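Succinylglutamate desuccinylase/aspartoacylase (Ruegeria sp. TM1040, PDB 3NA6) probably hydrolyses the amide bond of an N-acylated amino acid such as N-succinylglutamate, in the manner of zinc-dependent desuccinylases and aspartoacylases. Local coordinates at residues A[230-233]-A[234-238]. Residues are numbered along the deposited sequence; the frame is centred on the assembly and turned at random.
Sequences RNVL and IHFGI. With CA (calcium ion), chain C.
I234 N donates to R230 O (2.9 Å) in the last full turn of helix 219-235, which a Schellman motif at G237 brings to an end. With CG1 turned beside its backbone N (chi1 -67°), I234 reaches back along the helix and lays CD1 over one face of the R230 guanidinium, a van der Waals contact 3.5 Å from NH1; NH1 itself hydrogen-bonds E242 O. H235 N bonds N231 O at a nearly straight 167°, while its CB lies 3.3 Å from V232 O. F236 N donates a hydrogen bond to V232 O (2.8 Å); its ring swings back along the helix so that CE2 lies 4.0 Å from V232 CB, and the side chain also touches A174 of helix 165-178. Replacing F236 by an alanine is likely to leave V232 CB without its aromatic neighbour and open a gap toward A174. G237 takes a positive phi of 77°, a value glycine accommodates readily; its N bonds I234 O (2.9 Å), and its O binds the calcium ion at 2.4 Å, where T82 OG1 and four waters are the other ligands. I238 N then bonds L233 O, the six-to-one bond of the motif. Beside A52 and L85 of the central sheet, I238 CD1 comes within 4.3 Å of L233 CD2, an apolar contact.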
loop_
_atom_site.group_PDB
_atom_site.type_symbol
_atom_site.label_atom_id
_atom_site.label_comp_id
_atom_site.label_asym_id
_atom_site.label_seq_id
_atom_site.Cartn_x
_atom_site.Cartn_y
_atom_site.Cartn_z
ATOM N N ARG A 230 -25.496 -21.758 25.516
ATOM C CA ARG A 230 -25.955 -22.223 26.800
ATOM C C ARG A 230 -26.702 -23.555 26.648
ATOM O O ARG A 230 -26.416 -24.516 27.388
ATOM C CB ARG A 230 -26.816 -21.176 27.486
ATOM C CG ARG A 230 -27.235 -21.576 28.897
ATOM C CD ARG A 230 -28.099 -20.492 29.594
ATOM N NE ARG A 230 -28.738 -21.029 30.796
ATOM C CZ ARG A 230 -29.905 -21.685 30.839
ATOM N NH1 ARG A 230 -30.647 -21.893 29.748
ATOM N NH2 ARG A 230 -30.341 -22.140 32.006
ATOM N N ASN A 231 -27.633 -23.626 25.697
ATOM C CA ASN A 231 -28.327 -24.878 25.418
ATOM C C ASN A 231 -27.398 -26.066 25.174
ATOM O O ASN A 231 -27.604 -27.131 25.787
ATOM C CB ASN A 231 -29.258 -24.767 24.229
ATOM C CG ASN A 231 -30.583 -24.044 24.550
ATOM O OD1 ASN A 231 -30.908 -23.763 25.695
ATOM N ND2 ASN A 231 -31.332 -23.740 23.512
ATOM N N VAL A 232 -26.412 -25.926 24.273
ATOM C CA VAL A 232 -25.547 -27.080 23.987
ATOM C C VAL A 232 -24.691 -27.428 25.212
ATOM O O VAL A 232 -24.444 -28.609 25.480
ATOM C CB VAL A 232 -24.697 -26.941 22.697
ATOM C CG1 VAL A 232 -25.617 -26.746 21.486
ATOM C CG2 VAL A 232 -23.687 -25.811 22.813
ATOM N N LEU A 233 -24.248 -26.414 25.955
ATOM C CA LEU A 233 -23.492 -26.681 27.177
ATOM C C LEU A 233 -24.315 -27.429 28.254
ATOM O O LEU A 233 -23.757 -28.260 29.000
ATOM C CB LEU A 233 -22.843 -25.400 27.730
ATOM C CG LEU A 233 -21.704 -24.794 26.880
ATOM C CD1 LEU A 233 -21.160 -23.509 27.524
ATOM C CD2 LEU A 233 -20.597 -25.798 26.612
ATOM N N ILE A 234 -25.616 -27.163 28.328
ATOM C CA ILE A 234 -26.536 -27.969 29.160
ATOM C C ILE A 234 -26.668 -29.403 28.584
ATOM O O ILE A 234 -26.579 -30.377 29.327
ATOM C CB ILE A 234 -27.930 -27.312 29.294
ATOM C CG1 ILE A 234 -27.829 -26.002 30.098
ATOM C CG2 ILE A 234 -28.937 -28.277 30.012
ATOM C CD1 ILE A 234 -29.111 -25.058 30.043
ATOM N N HIS A 235 -26.881 -29.510 27.274
ATOM C CA HIS A 235 -26.976 -30.801 26.569
ATOM C C HIS A 235 -25.735 -31.672 26.849
ATOM O O HIS A 235 -25.851 -32.896 27.081
ATOM C CB HIS A 235 -27.130 -30.534 25.051
ATOM C CG HIS A 235 -27.232 -31.766 24.183
ATOM N ND1 HIS A 235 -28.399 -32.494 24.042
ATOM C CD2 HIS A 235 -26.310 -32.385 23.406
ATOM C CE1 HIS A 235 -28.190 -33.494 23.205
ATOM N NE2 HIS A 235 -26.933 -33.454 22.805
ATOM N N PHE A 236 -24.558 -31.034 26.869
ATOM C CA PHE A 236 -23.298 -31.736 27.129
ATOM C C PHE A 236 -23.020 -31.959 28.621
ATOM O O PHE A 236 -21.987 -32.544 28.982
ATOM C CB PHE A 236 -22.108 -30.971 26.510
ATOM C CG PHE A 236 -22.143 -30.861 24.988
ATOM C CD1 PHE A 236 -22.515 -31.943 24.193
ATOM C CD2 PHE A 236 -21.741 -29.689 24.365
ATOM C CE1 PHE A 236 -22.497 -31.845 22.800
ATOM C CE2 PHE A 236 -21.731 -29.594 22.963
ATOM C CZ PHE A 236 -22.132 -30.674 22.196
ATOM N N GLY A 237 -23.912 -31.472 29.478
ATOM C CA GLY A 237 -23.810 -31.691 30.903
ATOM C C GLY A 237 -22.778 -30.824 31.604
ATOM O O GLY A 237 -22.442 -31.070 32.757
ATOM N N ILE A 238 -22.291 -29.782 30.949
ATOM C CA ILE A 238 -21.237 -28.964 31.543
ATOM C C ILE A 238 -21.807 -27.816 32.380
ATOM O O ILE A 238 -21.215 -27.436 33.418
ATOM C CB ILE A 238 -20.269 -28.419 30.457
ATOM C CG1 ILE A 238 -19.692 -29.589 29.636
ATOM C CG2 ILE A 238 -19.165 -27.582 31.103
ATOM C CD1 ILE A 238 -18.744 -29.217 28.437
HETATM CA CA CA C . -23.035 -32.288 34.699
HETATM O O HOH W 1 -25.392 -31.496 34.713
HETATM O O HOH W 2 -23.929 -34.379 33.554
HETATM O O HOH W 3 -22.797 -33.216 37.037
HETATM O O HOH W 4 -20.766 -33.430 34.058
#